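Long-range contact in transcriptional regulator (NtrC family) (Aquifex aeolicus, PDB 3DZD), which probably activates sigma54-dependent transcription as an AAA+ ATPase under the control of a response-regulator receiver domain: residues E196-F207 / S250-Q258. Sequence-based numbering, arbitrary orientation.
Sequences ESELFGHEKGAF and SFTRLGGNQ
L254 lies between the last turn of helix 195-200 and the chain at A206 and F207, and has more of its surface buried by the other segment than any other residue here (139 Å²). Its CG stands anti to its own carbonyl carbon (chi1 -63°), which sends the two methyls back to the helix: CD1 rests on the backbone of S197, 3.7 Å from CA, while CD2 lies against E196, 3.5 Å from OE2 and also touching CG. The other carboxylate oxygen of E196, OE1, pairs with R237. Nearer the base of the side chain, A206 CB packs on L254 CB at 3.8 Å, and F207 CE2 touches CD1 loosely.

One strong and one weak backbone bond set the register at L254. L254 N donates to G201 O at 2.9 Å, nearly straight (171°), whereas the return bond from E203 N to L254 O is longer, 3.3 Å, and weak. An alanine here, lacking CG and both methyls, would probably open a gap against S197 and E196.

Toward strand 250-251 the contact becomes aromatic. F200 presents its CD1 edge to the face of F251 in an offset edge-to-face pair, centroids 5.7 Å apart and planes at 72°; K241 adds a cation-pi contact to F200. R253 runs extended past the helix end, its CG 3.3 Å from F200 O, and carries its guanidinium to a salt bridge with E219. E203, poorly ordered, has CG anti to its backbone N and bends at chi2, bringing OE1 to 3.1 Å from G256 CA, where a CB would clash. Q258 NE2 hydrogen-bonds S70 of the second subunit.

G205-F207 open the GAFTGA motif, the sigma54-contacting loop of this activator family. The two backbone bonds thus tie the chain leading into it, G201-E203, to L254, which closes the apolar part, while R237 and E219 meet the charges of E196 and R253; this probably helps position the base of that loop.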
loop_
_atom_site.group_PDB
_atom_site.type_symbol
_atom_site.label_atom_id
_atom_site.label_comp_id
_atom_site.label_asym_id
_atom_site.label_seq_id
_atom_site.Cartn_x
_atom_site.Cartn_y
_atom_site.Cartn_z
ATOM N N GLU A 196 -11.705 20.957 -2.625
ATOM C CA GLU A 196 -12.934 20.534 -1.957
ATOM C C GLU A 196 -13.390 19.147 -2.411
ATOM O O GLU A 196 -14.082 18.440 -1.680
ATOM C CB GLU A 196 -14.053 21.552 -2.183
ATOM C CG GLU A 196 -15.395 21.138 -1.597
ATOM C CD GLU A 196 -16.425 22.249 -1.652
ATOM O OE1 GLU A 196 -16.088 23.350 -2.137
ATOM O OE2 GLU A 196 -17.572 22.023 -1.213
ATOM N N SER A 197 -12.994 18.765 -3.618
ATOM C CA SER A 197 -13.352 17.464 -4.166
ATOM C C SER A 197 -12.384 16.382 -3.708
ATOM O O SER A 197 -12.780 15.248 -3.441
ATOM C CB SER A 197 -13.364 17.525 -5.693
ATOM O OG SER A 197 -13.234 16.230 -6.251
ATOM N N GLU A 198 -11.109 16.735 -3.637
ATOM C CA GLU A 198 -10.082 15.812 -3.175
ATOM C C GLU A 198 -10.355 15.380 -1.744
ATOM O O GLU A 198 -10.107 14.236 -1.370
ATOM C CB GLU A 198 -8.707 16.475 -3.254
ATOM C CG GLU A 198 -8.157 16.550 -4.648
ATOM C CD GLU A 198 -7.763 15.190 -5.166
ATOM O OE1 GLU A 198 -6.774 14.628 -4.648
ATOM O OE2 GLU A 198 -8.441 14.684 -6.089
ATOM N N LEU A 199 -10.866 16.310 -0.948
ATOM C CA LEU A 199 -11.112 16.064 0.463
ATOM C C LEU A 199 -12.401 15.286 0.690
ATOM O O LEU A 199 -12.419 14.293 1.422
ATOM C CB LEU A 199 -11.198 17.390 1.229
ATOM C CG LEU A 199 -9.923 18.018 1.785
ATOM C CD1 LEU A 199 -10.257 19.281 2.578
ATOM C CD2 LEU A 199 -9.181 17.027 2.661
ATOM N N PHE A 200 -13.480 15.755 0.070
ATOM C CA PHE A 200 -14.821 15.251 0.356
ATOM C C PHE A 200 -15.277 14.138 -0.581
ATOM O O PHE A 200 -16.252 13.447 -0.305
ATOM C CB PHE A 200 -15.827 16.401 0.341
ATOM C CG PHE A 200 -15.617 17.388 1.446
ATOM C CD1 PHE A 200 -16.184 17.179 2.693
ATOM C CD2 PHE A 200 -14.835 18.510 1.249
ATOM C CE1 PHE A 200 -15.983 18.079 3.720
ATOM C CE2 PHE A 200 -14.629 19.415 2.270
ATOM C CZ PHE A 200 -15.203 19.200 3.510
ATOM N N GLY A 201 -14.569 13.959 -1.684
ATOM C CA GLY A 201 -14.976 12.973 -2.661
ATOM C C GLY A 201 -16.290 13.368 -3.300
ATOM O O GLY A 201 -16.963 14.302 -2.849
ATOM N N HIS A 202 -16.658 12.660 -4.359
ATOM C CA HIS A 202 -17.902 12.942 -5.060
ATOM C C HIS A 202 -18.661 11.652 -5.324
ATOM O O HIS A 202 -18.087 10.565 -5.298
ATOM C CB HIS A 202 -17.625 13.679 -6.370
ATOM C CG HIS A 202 -16.550 13.051 -7.201
ATOM N ND1 HIS A 202 -16.816 12.129 -8.191
ATOM C CD2 HIS A 202 -15.206 13.213 -7.190
ATOM C CE1 HIS A 202 -15.683 11.749 -8.753
ATOM N NE2 HIS A 202 -14.690 12.392 -8.164
ATOM N N GLU A 203 -19.954 11.776 -5.577
ATOM C CA GLU A 203 -20.784 10.604 -5.766
ATOM C C GLU A 203 -22.054 10.963 -6.516
ATOM O O GLU A 203 -22.875 11.730 -6.015
ATOM C CB GLU A 203 -21.103 9.976 -4.408
ATOM C CG GLU A 203 -22.299 9.056 -4.395
ATOM C CD GLU A 203 -23.539 9.753 -3.886
ATOM O OE1 GLU A 203 -23.388 10.775 -3.183
ATOM O OE2 GLU A 203 -24.657 9.281 -4.185
ATOM N N LYS A 204 -22.186 10.422 -7.728
ATOM C CA LYS A 204 -23.356 10.640 -8.586
ATOM C C LYS A 204 -23.173 11.805 -9.569
ATOM O O LYS A 204 -24.146 12.413 -10.016
ATOM C CB LYS A 204 -24.631 10.820 -7.750
ATOM C CG LYS A 204 -25.927 10.780 -8.543
ATOM C CD LYS A 204 -27.130 10.951 -7.630
ATOM C CE LYS A 204 -28.415 11.051 -8.432
ATOM N NZ LYS A 204 -28.579 9.897 -9.358
ATOM N N GLY A 205 -21.921 12.111 -9.898
ATOM C CA GLY A 205 -21.613 13.108 -10.913
ATOM C C GLY A 205 -21.453 14.538 -10.427
ATOM O O GLY A 205 -21.931 15.469 -11.073
ATOM N N ALA A 206 -20.772 14.718 -9.300
ATOM C CA ALA A 206 -20.558 16.052 -8.745
ATOM C C ALA A 206 -19.950 16.992 -9.781
ATOM O O ALA A 206 -20.380 18.136 -9.924
ATOM C CB ALA A 206 -19.678 15.983 -7.507
ATOM N N PHE A 207 -18.944 16.501 -10.496
ATOM C CA PHE A 207 -18.342 17.260 -11.584
ATOM C C PHE A 207 -19.071 16.955 -12.885
ATOM O O PHE A 207 -19.774 15.950 -12.987
ATOM C CB PHE A 207 -16.849 16.948 -11.704
ATOM C CG PHE A 207 -16.023 17.523 -10.589
ATOM C CD1 PHE A 207 -15.213 18.625 -10.803
ATOM C CD2 PHE A 207 -16.065 16.969 -9.321
ATOM C CE1 PHE A 207 -14.458 19.160 -9.782
ATOM C CE2 PHE A 207 -15.311 17.499 -8.295
ATOM C CZ PHE A 207 -14.506 18.598 -8.527
ATOM N N SER A 250 -18.000 14.411 11.381
ATOM C CA SER A 250 -18.626 13.791 10.218
ATOM C C SER A 250 -18.635 14.742 9.021
ATOM O O SER A 250 -18.314 15.922 9.150
ATOM C CB SER A 250 -20.046 13.317 10.542
ATOM O OG SER A 250 -20.890 14.403 10.879
ATOM N N PHE A 251 -18.991 14.220 7.855
ATOM C CA PHE A 251 -19.134 15.047 6.666
ATOM C C PHE A 251 -19.980 14.330 5.616
ATOM O O PHE A 251 -20.452 13.216 5.834
ATOM C CB PHE A 251 -17.766 15.390 6.071
ATOM C CG PHE A 251 -17.132 14.257 5.330
ATOM C CD1 PHE A 251 -17.340 14.102 3.969
ATOM C CD2 PHE A 251 -16.336 13.342 5.992
ATOM C CE1 PHE A 251 -16.769 13.054 3.283
ATOM C CE2 PHE A 251 -15.756 12.285 5.311
ATOM C CZ PHE A 251 -15.968 12.142 3.956
ATOM N N THR A 252 -20.161 14.973 4.472
ATOM C CA THR A 252 -20.879 14.362 3.367
ATOM C C THR A 252 -20.084 14.588 2.093
ATOM O O THR A 252 -19.282 15.518 2.017
ATOM C CB THR A 252 -22.281 14.963 3.226
ATOM O OG1 THR A 252 -22.178 16.386 3.089
ATOM C CG2 THR A 252 -23.112 14.646 4.459
ATOM N N ARG A 253 -20.282 13.732 1.100
ATOM C CA ARG A 253 -19.589 13.907 -0.167
ATOM C C ARG A 253 -20.176 15.077 -0.950
ATOM O O ARG A 253 -21.203 15.649 -0.567
ATOM C CB ARG A 253 -19.663 12.633 -0.998
ATOM C CG ARG A 253 -18.917 11.457 -0.383
ATOM C CD ARG A 253 -18.798 10.326 -1.381
ATOM N NE ARG A 253 -17.965 9.227 -0.904
ATOM C CZ ARG A 253 -18.428 8.174 -0.239
ATOM N NH1 ARG A 253 -19.723 8.082 0.047
ATOM N NH2 ARG A 253 -17.597 7.213 0.143
ATOM N N LEU A 254 -19.505 15.445 -2.035
ATOM C CA LEU A 254 -20.065 16.411 -2.968
ATOM C C LEU A 254 -21.164 15.718 -3.758
ATOM O O LEU A 254 -20.901 14.788 -4.523
ATOM C CB LEU A 254 -18.993 16.950 -3.923
ATOM C CG LEU A 254 -17.821 17.734 -3.325
ATOM C CD1 LEU A 254 -16.979 18.353 -4.438
ATOM C CD2 LEU A 254 -18.298 18.804 -2.332
ATOM N N GLY A 255 -22.398 16.162 -3.556
ATOM C CA GLY A 255 -23.523 15.622 -4.293
ATOM C C GLY A 255 -24.344 14.633 -3.496
ATOM O O GLY A 255 -25.474 14.320 -3.865
ATOM N N GLY A 256 -23.778 14.144 -2.397
ATOM C CA GLY A 256 -24.454 13.168 -1.563
ATOM C C GLY A 256 -24.965 13.737 -0.257
ATOM O O GLY A 256 -24.578 14.834 0.149
ATOM N N ASN A 257 -25.834 12.982 0.408
ATOM C CA ASN A 257 -26.393 13.402 1.688
ATOM C C ASN A 257 -26.132 12.388 2.801
ATOM O O ASN A 257 -26.537 12.588 3.948
ATOM C CB ASN A 257 -27.896 13.661 1.554
ATOM C CG ASN A 257 -28.508 14.218 2.826
ATOM O OD1 ASN A 257 -27.885 15.014 3.535
ATOM N ND2 ASN A 257 -29.735 13.802 3.124
ATOM N N GLN A 258 -25.451 11.300 2.459
ATOM C CA GLN A 258 -25.156 10.258 3.432
ATOM C C GLN A 258 -24.111 10.731 4.439
ATOM O O GLN A 258 -23.022 11.160 4.065
ATOM C CB GLN A 258 -24.677 8.996 2.724
ATOM C CG GLN A 258 -24.943 7.725 3.493
ATOM C CD GLN A 258 -24.297 6.530 2.848
ATOM O OE1 GLN A 258 -23.514 6.666 1.906
ATOM N NE2 GLN A 258 -24.613 5.348 3.352
#